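Local coordinates for putative nitrate transport protein (Thermoplasma volcanium, PDB 3MST), which is of unknown function but may bind a small solute for transport, nitrate being the putative one, at residues L70-G75 with N238-I243; G90-L95 with D112-I117; P25-V30 with S197-E202; V76-Y81 with G210-E215. All blocks are in the same frame, centred on the assembly; numbering follows the deposited sequence. Where two conformers were deposited one is given.

Contact 1 of 4, residues L70-G75 with N238-I243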
# COMPACT_ATOMS: atom_id res chain seq x y z
N LEU A 70 10.01 -2.06 -13.91
CA LEU A 70 8.95 -1.55 -14.77
C LEU A 70 8.82 -0.04 -14.56
O LEU A 70 9.54 0.53 -13.73
CB LEU A 70 7.64 -2.31 -14.50
CG LEU A 70 7.63 -3.81 -14.86
CD1 LEU A 70 6.38 -4.47 -14.29
CD2 LEU A 70 7.71 -3.98 -16.39
N LYS A 71 7.96 0.61 -15.32
CA LYS A 71 7.75 2.07 -15.29
C LYS A 71 6.44 2.39 -14.61
O LYS A 71 5.39 1.80 -14.92
CB LYS A 71 7.72 2.61 -16.71
CG LYS A 71 9.00 2.29 -17.45
CD LYS A 71 9.05 2.90 -18.86
CE LYS A 71 10.24 2.32 -19.65
NZ LYS A 71 10.26 2.89 -21.04
N ILE A 72 6.51 3.28 -13.64
CA ILE A 72 5.31 3.70 -12.90
C ILE A 72 4.37 4.52 -13.76
O ILE A 72 4.81 5.53 -14.35
CB ILE A 72 5.70 4.47 -11.62
CG1 ILE A 72 6.48 3.59 -10.66
CG2 ILE A 72 4.48 5.10 -10.94
CD1 ILE A 72 7.15 4.38 -9.54
N PHE A 73 3.10 4.13 -13.86
CA PHE A 73 2.12 4.90 -14.63
C PHE A 73 0.94 5.43 -13.84
O PHE A 73 0.14 6.16 -14.38
CB PHE A 73 1.62 4.09 -15.85
CG PHE A 73 0.85 2.85 -15.50
CD1 PHE A 73 -0.50 2.90 -15.30
CD2 PHE A 73 1.45 1.61 -15.52
CE1 PHE A 73 -1.25 1.78 -15.01
CE2 PHE A 73 0.69 0.46 -15.21
CZ PHE A 73 -0.66 0.55 -14.99
N ALA A 74 0.78 4.99 -12.57
CA ALA A 74 -0.28 5.49 -11.73
C ALA A 74 0.14 5.22 -10.29
O ALA A 74 1.02 4.40 -10.00
CB ALA A 74 -1.60 4.79 -12.06
N GLY A 75 -0.45 6.02 -9.41
CA GLY A 75 -0.22 5.89 -7.97
C GLY A 75 -1.54 5.69 -7.25
O GLY A 75 -2.61 6.01 -7.78
N ASN A 238 15.25 5.99 -7.40
CA ASN A 238 15.52 7.11 -8.27
C ASN A 238 15.71 6.68 -9.70
O ASN A 238 15.60 7.51 -10.63
CB ASN A 238 16.78 7.86 -7.84
CG ASN A 238 16.52 8.80 -6.69
OD1 ASN A 238 17.32 8.84 -5.75
ND2 ASN A 238 15.39 9.56 -6.75
N ASP A 239 16.05 5.41 -9.88
CA ASP A 239 16.23 4.85 -11.21
C ASP A 239 14.96 4.28 -11.86
O ASP A 239 15.00 3.77 -12.96
CB ASP A 239 17.27 3.75 -11.12
CG ASP A 239 18.57 4.24 -10.54
OD1 ASP A 239 18.99 5.37 -10.90
OD2 ASP A 239 19.14 3.50 -9.69
N ILE A 240 13.83 4.39 -11.18
CA ILE A 240 12.55 3.96 -11.76
C ILE A 240 11.90 5.13 -12.49
O ILE A 240 11.72 6.20 -11.95
CB ILE A 240 11.63 3.35 -10.67
CG1 ILE A 240 12.20 2.06 -10.06
CG2 ILE A 240 10.23 3.07 -11.23
CD1 ILE A 240 12.26 0.85 -11.02
N GLU A 241 11.58 4.90 -13.75
CA GLU A 241 10.99 5.89 -14.60
C GLU A 241 9.48 5.95 -14.36
O GLU A 241 8.87 4.98 -13.95
CB GLU A 241 11.25 5.53 -16.06
CG GLU A 241 12.69 5.61 -16.44
CD GLU A 241 12.91 5.03 -17.84
OE1 GLU A 241 11.99 5.13 -18.70
OE2 GLU A 241 14.00 4.44 -18.07
N ILE A 242 8.91 7.13 -14.57
CA ILE A 242 7.49 7.45 -14.51
C ILE A 242 7.00 7.83 -15.90
O ILE A 242 7.63 8.64 -16.61
CB ILE A 242 7.30 8.58 -13.52
CG1 ILE A 242 7.66 8.07 -12.08
CG2 ILE A 242 5.87 9.14 -13.62
CD1 ILE A 242 7.86 9.19 -11.10
N ILE A 243 5.91 7.23 -16.33
CA ILE A 243 5.41 7.46 -17.65
C ILE A 243 4.08 8.18 -17.51
O ILE A 243 3.31 7.98 -16.55
CB ILE A 243 5.49 6.15 -18.54
CG1 ILE A 243 4.76 4.99 -17.96
CG2 ILE A 243 6.94 5.73 -18.72
CD1 ILE A 243 4.79 3.80 -18.77
O HOH W 1 12.93 4.63 -21.37
O HOH W 2 0.71 7.78 -16.43
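A single beta bridge, Ile72 with Ile242, ties the C-terminal tail of the chain to the beginning of strand 71-77, and it shows how a tail without strand structure of its own can still be fixed by a pair of backbone bonds. Ile72 N donates to Glu241 O at 2.9 Å, in the carbonyl plane, while Ile72 O accepts from Ile243 N at 2.8 Å in a nearly linear bond (168°). Ile72 is thus gripped at both of its backbone polar atoms, and its side chain crosses that of Ile240 at about a right angle, CD1 against CG2. Lys71 and Glu241 run side by side and point the same way. Their charges meet only in a long salt bridge, Lys71 NZ to Glu241 OE1 3.7 Å, which a water reinforces by accepting from NZ and donating to OE1. The methylenes pack as well: the extended chain carries Lys71 CD across Ile243 CG2 at 3.5 Å. Cutting Lys71 back to an alanine would probably leave Glu241 without its cationic mate and uncover the CG2 methyl of Ile243. Ile243 holds CG1 between its backbone N and carbonyl carbon (chi1 57°), which brings CG1 to 3.9 Å from Phe73 CB. On its other edge the strand bonds to strand 160-164, where Phe73 and Ala74 both face Met162 in a classic beta bulge. Helix 220-230 receives Ile242 through Leu223, Val224 and Arg227, and Arg227 bonds to Ile240 O and Arg220 to Ile242 O.

Contact 2 of 4, residues G90-L95 with D112-I117. With EDO (1,2-ethanediol), chain K; EDO (1,2-ethanediol), chain J.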
# COMPACT_ATOMS: atom_id res chain seq x y z
N GLY A 90 11.17 10.05 21.20
CA GLY A 90 12.46 9.63 20.69
C GLY A 90 12.60 8.25 20.08
O GLY A 90 13.66 7.87 19.57
N ARG A 91 11.52 7.46 20.14
CA ARG A 91 11.52 6.15 19.48
C ARG A 91 10.21 5.94 18.74
O ARG A 91 9.16 6.34 19.25
CB ARG A 91 11.63 5.00 20.49
CG ARG A 91 12.86 5.01 21.32
CD ARG A 91 12.93 3.75 22.19
NE ARG A 91 14.03 3.86 23.16
CZ ARG A 91 14.21 2.99 24.15
NH1 ARG A 91 13.41 1.95 24.27
NH2 ARG A 91 15.19 3.14 25.01
N ILE A 92 10.31 5.38 17.54
CA ILE A 92 9.15 4.88 16.80
C ILE A 92 9.37 3.38 16.61
O ILE A 92 10.26 2.95 15.90
CB ILE A 92 8.95 5.54 15.41
CG1 ILE A 92 8.85 7.05 15.51
CG2 ILE A 92 7.70 4.92 14.73
CD1 ILE A 92 8.86 7.79 14.13
N TYR A 93 8.54 2.60 17.29
CA TYR A 93 8.51 1.15 17.09
C TYR A 93 7.70 0.83 15.84
O TYR A 93 6.67 1.49 15.61
CB TYR A 93 7.88 0.49 18.35
CG TYR A 93 8.86 0.40 19.51
CD1 TYR A 93 9.05 1.48 20.35
CD2 TYR A 93 9.69 -0.71 19.66
CE1 TYR A 93 9.98 1.43 21.38
CE2 TYR A 93 10.62 -0.76 20.68
CZ TYR A 93 10.75 0.33 21.52
OH TYR A 93 11.67 0.32 22.55
N THR A 94 8.13 -0.15 15.08
CA THR A 94 7.38 -0.55 13.89
C THR A 94 7.61 -2.02 13.60
O THR A 94 8.13 -2.75 14.46
CB THR A 94 7.73 0.39 12.71
OG1 THR A 94 6.75 0.26 11.67
CG2 THR A 94 9.13 0.17 12.19
N LEU A 95 7.16 -2.45 12.44
CA LEU A 95 7.24 -3.83 12.01
C LEU A 95 8.60 -4.18 11.41
O LEU A 95 9.55 -3.43 11.60
CB LEU A 95 6.04 -4.14 11.12
CG LEU A 95 4.66 -4.11 11.78
CD1 LEU A 95 4.66 -4.92 13.07
CD2 LEU A 95 4.09 -2.75 11.97
N ASP A 112 10.21 13.59 13.59
CA ASP A 112 9.95 13.40 15.00
C ASP A 112 11.24 13.37 15.84
O ASP A 112 11.16 13.26 17.06
CB ASP A 112 9.13 12.12 15.24
CG ASP A 112 7.66 12.25 14.86
OD1 ASP A 112 7.20 13.37 14.57
OD2 ASP A 112 6.94 11.22 14.87
N LYS A 113 12.41 13.37 15.21
CA LYS A 113 13.70 13.27 15.89
C LYS A 113 13.71 12.00 16.73
O LYS A 113 13.97 12.02 17.94
CB LYS A 113 13.97 14.54 16.73
CG LYS A 113 14.00 15.82 15.87
CD LYS A 113 14.26 17.09 16.70
CE LYS A 113 14.33 18.33 15.79
NZ LYS A 113 13.04 18.60 15.11
N ALA A 114 13.48 10.88 16.03
CA ALA A 114 13.37 9.58 16.67
C ALA A 114 14.30 8.56 16.06
O ALA A 114 14.71 8.67 14.89
CB ALA A 114 11.95 9.08 16.56
N GLN A 115 14.55 7.51 16.83
CA GLN A 115 15.13 6.28 16.32
C GLN A 115 14.02 5.25 16.08
O GLN A 115 13.08 5.17 16.84
CB GLN A 115 16.17 5.68 17.28
CG GLN A 115 17.33 6.60 17.57
CD GLN A 115 18.10 6.94 16.32
OE1 GLN A 115 18.40 6.05 15.53
NE2 GLN A 115 18.44 8.24 16.13
N VAL A 116 14.14 4.51 15.00
CA VAL A 116 13.20 3.43 14.63
C VAL A 116 13.71 2.14 15.27
O VAL A 116 14.86 1.75 15.06
CB VAL A 116 13.05 3.31 13.09
CG1 VAL A 116 12.19 2.07 12.74
CG2 VAL A 116 12.48 4.59 12.52
N ILE A 117 12.80 1.42 15.92
CA ILE A 117 13.07 0.08 16.48
C ILE A 117 12.09 -0.89 15.80
O ILE A 117 10.88 -0.76 15.94
CB ILE A 117 12.87 0.07 18.01
CG1 ILE A 117 13.64 1.23 18.71
CG2 ILE A 117 13.23 -1.30 18.61
CD1 ILE A 117 15.15 1.14 18.60
C1 EDO K . 16.30 7.13 12.53
O1 EDO K . 17.70 7.07 12.24
C2 EDO K . 15.80 5.74 12.28
O2 EDO K . 16.41 4.83 13.21
C1 EDO J . 16.19 5.74 22.05
O1 EDO J . 15.44 6.40 23.06
C2 EDO J . 16.61 6.77 21.05
O2 EDO J . 17.44 7.72 21.76
O HOH W 3 10.47 11.46 18.97
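Strands 91-94 and 115-117 run parallel, their axes 4.6 Å apart at closest approach and 27° from alignment, as the two strands of a beta-alpha-beta crossover through helix 100-112. Four backbone bonds alternate along them, from Gln115 N to Gly90 O (2.9 Å) through Ile92 N to Gln115 O and Ile117 N to Ile92 O, ending with Thr94 N to Ile117 O (2.9 Å). One face carries Arg91, Tyr93, Gln115 and Ile117. There Ile117 lies alongside Tyr93 and sets CB over the ring face, 4.0 Å from its centroid, a CH-pi contact, with Ile117 CG2 3.4 Å from Tyr93 CE2. Tyr93 OH accepts from Arg91 NH1 at 2.9 Å, tilted 17° from the guanidinium plane, while Arg91 NE donates to a 1,2-ethanediol, probably from the crystallisation liquor. On the other face Ile92 CG1 meets Ala114 CB, and Thr94 CG2 meets Val116 CG1 at 3.6 Å; Thr94 OG1, anti to the backbone N (chi1 -165°), bonds instead to Leu135 O. Asp112 forms a salt bridge with Arg149. The chemistry implies a division of labour: backbone bonds set the register, while the Arg91 NH1 bond to Tyr93 OH links residues of one strand and Ile117 packs on the ring from the next.

Contact 3 of 4, residues P25-V30 with S197-E202. Unlike the reference sequence in segment 25-30: Ser27 (reference Ala).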
# COMPACT_ATOMS: atom_id res chain seq x y z
N PRO A 25 0.49 -8.09 -4.25
CA PRO A 25 0.41 -8.85 -3.01
C PRO A 25 -1.02 -8.89 -2.49
O PRO A 25 -1.59 -7.84 -2.16
CB PRO A 25 1.29 -8.05 -2.07
CG PRO A 25 1.17 -6.59 -2.58
CD PRO A 25 1.09 -6.75 -4.07
N PHE A 26 -1.60 -10.09 -2.35
CA PHE A 26 -2.99 -10.15 -1.94
C PHE A 26 -3.19 -9.75 -0.48
O PHE A 26 -4.30 -9.41 -0.06
CB PHE A 26 -3.60 -11.54 -2.17
CG PHE A 26 -3.93 -11.88 -3.61
CD1 PHE A 26 -3.47 -11.18 -4.69
CD2 PHE A 26 -4.75 -12.97 -3.86
CE1 PHE A 26 -3.78 -11.58 -5.97
CE2 PHE A 26 -5.09 -13.36 -5.11
CZ PHE A 26 -4.62 -12.66 -6.19
N SER A 27 -2.12 -9.77 0.30
CA SER A 27 -2.20 -9.26 1.65
C SER A 27 -1.97 -7.75 1.77
O SER A 27 -2.11 -7.18 2.85
CB SER A 27 -1.25 -9.97 2.56
OG SER A 27 0.07 -9.77 2.16
N GLY A 28 -1.61 -7.10 0.66
CA GLY A 28 -1.40 -5.67 0.66
C GLY A 28 -2.68 -4.98 0.25
O GLY A 28 -3.27 -5.37 -0.76
N PRO A 29 -3.10 -3.92 0.97
CA PRO A 29 -4.33 -3.19 0.59
C PRO A 29 -4.35 -2.64 -0.82
O PRO A 29 -5.42 -2.42 -1.39
CB PRO A 29 -4.43 -2.09 1.64
CG PRO A 29 -3.74 -2.71 2.85
CD PRO A 29 -2.57 -3.46 2.28
N VAL A 30 -3.18 -2.45 -1.44
CA VAL A 30 -3.17 -2.01 -2.84
C VAL A 30 -3.93 -2.97 -3.75
O VAL A 30 -4.47 -2.57 -4.75
CB VAL A 30 -1.73 -1.79 -3.38
CG1 VAL A 30 -0.98 -3.15 -3.56
CG2 VAL A 30 -1.75 -1.02 -4.70
N SER A 197 -7.18 -13.02 0.69
CA SER A 197 -5.90 -12.44 1.15
C SER A 197 -5.03 -13.44 1.82
O SER A 197 -3.82 -13.26 1.82
CB SER A 197 -6.10 -11.28 2.11
OG SER A 197 -6.57 -11.72 3.36
N GLY A 198 -5.65 -14.45 2.45
CA GLY A 198 -4.96 -15.38 3.31
C GLY A 198 -4.23 -14.65 4.41
O GLY A 198 -3.07 -15.01 4.70
N TYR A 199 -4.82 -13.60 4.99
CA TYR A 199 -4.06 -12.87 5.99
C TYR A 199 -4.89 -12.20 7.05
O TYR A 199 -4.47 -12.20 8.19
CB TYR A 199 -3.22 -11.81 5.25
CG TYR A 199 -2.20 -11.12 6.08
CD1 TYR A 199 -2.54 -9.98 6.82
CD2 TYR A 199 -0.91 -11.59 6.15
CE1 TYR A 199 -1.61 -9.35 7.62
CE2 TYR A 199 0.04 -10.96 6.93
CZ TYR A 199 -0.32 -9.86 7.68
OH TYR A 199 0.64 -9.23 8.44
N TYR A 200 -6.02 -11.61 6.69
CA TYR A 200 -6.87 -10.87 7.58
C TYR A 200 -8.10 -11.70 7.88
O TYR A 200 -8.69 -12.30 6.98
CB TYR A 200 -7.33 -9.58 6.94
CG TYR A 200 -6.22 -8.68 6.47
CD1 TYR A 200 -5.63 -7.75 7.33
CD2 TYR A 200 -5.76 -8.75 5.19
CE1 TYR A 200 -4.58 -6.93 6.87
CE2 TYR A 200 -4.75 -7.96 4.74
CZ TYR A 200 -4.17 -7.03 5.57
OH TYR A 200 -3.15 -6.16 5.14
N SER A 201 -8.53 -11.66 9.13
CA SER A 201 -9.83 -12.21 9.45
C SER A 201 -10.98 -11.32 8.92
O SER A 201 -10.81 -10.13 8.67
CB SER A 201 -9.96 -12.36 10.97
OG SER A 201 -10.13 -11.10 11.62
N GLU A 202 -12.16 -11.90 8.75
CA GLU A 202 -13.30 -11.12 8.35
C GLU A 202 -13.63 -10.04 9.39
O GLU A 202 -13.99 -8.90 9.04
CB GLU A 202 -14.50 -12.05 8.13
CG GLU A 202 -15.55 -11.53 7.20
CD GLU A 202 -16.49 -12.68 6.71
OE1 GLU A 202 -16.01 -13.74 6.20
OE2 GLU A 202 -17.71 -12.49 6.84
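Tyr200 reaches from the loop after helix 186-197 to Ser27 in the turn after strand 22-24, and its side chain can be followed outward from the backbone. From CB, the first torsion sets CG anti to the carbonyl carbon (chi1 -56°) and sends the ring toward the turn, where OH meets Ser27 O. On the way the ring turns one face to its sequence neighbour: Tyr199 CD1 stands 3.5 Å from the Tyr200 ring plane, over its centre, while Tyr200 CG lies at the edge of the Tyr199 ring. Farther out, Tyr200 CE2 comes to 3.3 Å from Ser27 O, which sits at the ring edge near its plane. At the tip, Tyr200 OH donates to Ser27 O at 2.7 Å, approaching nearly in line with the carbonyl bond (C=O...donor angle 164°). Pro29 CD, at 4.0 Å from Tyr200 OH, flanks the tip, the proline ring crossing the tyrosine at about a right angle. The accepting carbonyl belongs to a type I turn, Pro25 to Gly28, closed by Gly28 N bonding to Pro25 O. The deposited Ser27, which differs from the reference alanine, sets its CB 3.8 Å from Tyr199 CB. In the modelled conformer, one of two, Ser197 OG accepts weak bonds from the backbone N of Tyr199 and Tyr200. Asn47 anchors the turn through Phe26 N. The sole hydrogen bond between the two segments joins a phenol to a main-chain carbonyl, so the acceptor itself probably does not depend on the side chain there, though Ser27 CB also packs on Tyr199.

Contact 4 of 4, residues V76-Y81 with G210-E215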
# COMPACT_ATOMS: atom_id res chain seq x y z
N VAL A 76 -1.44 5.16 -6.03
CA VAL A 76 -2.64 5.01 -5.19
C VAL A 76 -2.31 5.57 -3.80
O VAL A 76 -1.29 5.11 -3.21
CB VAL A 76 -3.20 3.56 -5.08
CG1 VAL A 76 -4.64 3.61 -4.50
CG2 VAL A 76 -3.17 2.87 -6.46
N ARG A 77 -3.15 6.49 -3.30
CA ARG A 77 -3.11 6.86 -1.89
C ARG A 77 -4.03 5.89 -1.13
O ARG A 77 -5.20 5.68 -1.54
CB ARG A 77 -3.60 8.30 -1.71
CG ARG A 77 -2.62 9.37 -2.18
CD ARG A 77 -3.20 10.72 -1.94
NE ARG A 77 -2.26 11.82 -2.16
CZ ARG A 77 -2.05 12.42 -3.31
NH1 ARG A 77 -2.65 12.00 -4.42
NH2 ARG A 77 -1.20 13.45 -3.35
N ILE A 78 -3.54 5.32 -0.04
CA ILE A 78 -4.32 4.40 0.79
C ILE A 78 -3.94 4.65 2.24
O ILE A 78 -2.77 4.68 2.56
CB ILE A 78 -4.01 2.93 0.42
CG1 ILE A 78 -3.99 2.70 -1.09
CG2 ILE A 78 -5.05 2.00 1.09
CD1 ILE A 78 -3.55 1.30 -1.50
N ASP A 79 -4.92 4.86 3.12
CA ASP A 79 -4.60 5.15 4.52
C ASP A 79 -4.59 3.84 5.28
O ASP A 79 -5.63 3.32 5.67
CB ASP A 79 -5.63 6.11 5.09
CG ASP A 79 -5.19 6.74 6.41
OD1 ASP A 79 -4.02 6.58 6.79
OD2 ASP A 79 -6.05 7.40 7.02
N MSE A 80 -3.40 3.26 5.40
CA MSE A 80 -3.19 1.88 5.88
C MSE A 80 -2.57 1.78 7.27
O MSE A 80 -2.58 0.70 7.85
CB MSE A 80 -2.24 1.16 4.92
CG MSE A 80 -2.72 1.09 3.52
SE MSE A 80 -1.49 0.32 2.28
CE MSE A 80 -0.32 1.80 2.00
N TYR A 81 -2.01 2.89 7.76
CA TYR A 81 -1.18 2.87 8.98
C TYR A 81 -1.68 3.85 10.04
O TYR A 81 -2.26 4.91 9.72
CB TYR A 81 0.28 3.23 8.63
CG TYR A 81 0.90 2.23 7.68
CD1 TYR A 81 1.23 0.95 8.10
CD2 TYR A 81 1.09 2.52 6.34
CE1 TYR A 81 1.73 0.01 7.24
CE2 TYR A 81 1.60 1.57 5.48
CZ TYR A 81 1.91 0.34 5.91
OH TYR A 81 2.39 -0.59 5.01
N GLY A 210 -13.20 0.60 5.97
CA GLY A 210 -13.58 1.96 5.63
C GLY A 210 -12.52 3.03 5.77
O GLY A 210 -12.67 4.17 5.31
N ILE A 211 -11.42 2.68 6.46
CA ILE A 211 -10.35 3.65 6.69
C ILE A 211 -9.52 3.86 5.44
O ILE A 211 -8.96 4.92 5.22
CB ILE A 211 -9.45 3.24 7.89
CG1 ILE A 211 -10.29 3.01 9.17
CG2 ILE A 211 -8.34 4.28 8.11
CD1 ILE A 211 -9.52 2.34 10.31
N TYR A 212 -9.35 2.83 4.62
CA TYR A 212 -8.38 2.90 3.52
C TYR A 212 -8.55 4.08 2.60
O TYR A 212 -7.59 4.76 2.25
CB TYR A 212 -8.42 1.61 2.71
CG TYR A 212 -7.95 0.36 3.44
CD1 TYR A 212 -6.69 0.29 4.02
CD2 TYR A 212 -8.79 -0.74 3.53
CE1 TYR A 212 -6.24 -0.87 4.67
CE2 TYR A 212 -8.36 -1.89 4.17
CZ TYR A 212 -7.08 -1.98 4.73
OH TYR A 212 -6.70 -3.13 5.37
N GLY A 213 -9.78 4.32 2.14
CA GLY A 213 -10.01 5.45 1.28
C GLY A 213 -9.15 5.50 0.02
O GLY A 213 -8.63 6.56 -0.33
N HIS A 214 -8.99 4.36 -0.64
CA HIS A 214 -8.17 4.28 -1.85
C HIS A 214 -8.50 5.39 -2.83
O HIS A 214 -9.67 5.64 -3.13
CB HIS A 214 -8.40 2.96 -2.62
CG HIS A 214 -7.97 1.71 -1.91
ND1 HIS A 214 -8.67 1.18 -0.83
CD2 HIS A 214 -6.97 0.84 -2.19
CE1 HIS A 214 -8.08 0.05 -0.48
NE2 HIS A 214 -7.04 -0.17 -1.28
N GLU A 215 -7.48 6.04 -3.36
CA GLU A 215 -7.65 7.05 -4.41
C GLU A 215 -6.50 6.98 -5.41
O GLU A 215 -5.32 7.08 -5.03
CB GLU A 215 -7.71 8.42 -3.78
CG GLU A 215 -8.01 9.53 -4.75
CD GLU A 215 -7.80 10.88 -4.12
OE1 GLU A 215 -6.63 11.35 -4.06
OE2 GLU A 215 -8.83 11.46 -3.67
O HOH W 4 -4.53 9.91 -4.99
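Arg77 and Glu215 face each other as an antiparallel hydrogen-bonded pair, each backbone N donating to the other's O: Arg77 N to Glu215 O at 2.8 Å and Glu215 N to Arg77 O at 2.9 Å. Beyond the pair, Asp79 N finds Tyr212 O at 2.8 Å in a virtually straight bond (179°) that uses a carbonyl lone pair. The side chains of Arg77 and Glu215 lie alongside one another, yet Arg77 NH1 and Glu215 OE1 stay 4.0 Å apart, the oxygen well out of the guanidinium plane. A water mediates instead, accepting from NH1 at the guanidinium edge and donating to both OE1 and O of Glu215. Direct salt bridges of Arg77 go to Glu222 through NH1 and to Asp156 through NE. Asp79 is satisfied by Ser145 OG and, weakly, Arg147 N; Gly213 O accepts from Arg147 NH2, and Ile78 O bonds to an unidentified ligand, probably from the crystallisation liquor. His214 spends NE2 on Pro29 O, while Ile78 CG2 sits over the imidazole face, 3.9 Å from its centroid and 11° off the normal, a CH-pi contact. With Ile78 CG1 beside the backbone N (chi1 -45°), CG2 lies anti to that N and also meets Tyr212 CB at 3.8 Å. A leucine in place of His214 would probably leave Pro29 O without its donor and Ile78 without its flat face. Strand 160-164 flanks strand 71-77, where Val76 touches Met162 and Ile78 touches Cys160, and helix 169-184 packs against His214 through Tyr175 and Ile179.

How the contacts relate
Strand 71-77 is the common thread: its beginning meets the C-terminal tail in contact 1 and its end meets residues 210-215 in contact 4, the two centres being about 21 Å apart. Contacts 3 and 4, with centres about 14 Å apart, touch directly. Pro29 CG packs on Tyr212 CE1 at 3.6 Å and on Met80 SE at 3.8 Å, and Val30 joins Ile78. An acetate lies about 3 Å from the Pro29 side chain, and an acetate and an unidentified ligand each about 4 Å from that of Met80; all probably come from the crystallisation liquor, though such molecules often mark pockets. Contact 2 belongs to the other sheet, its centre about 23 Å from that of contact 4.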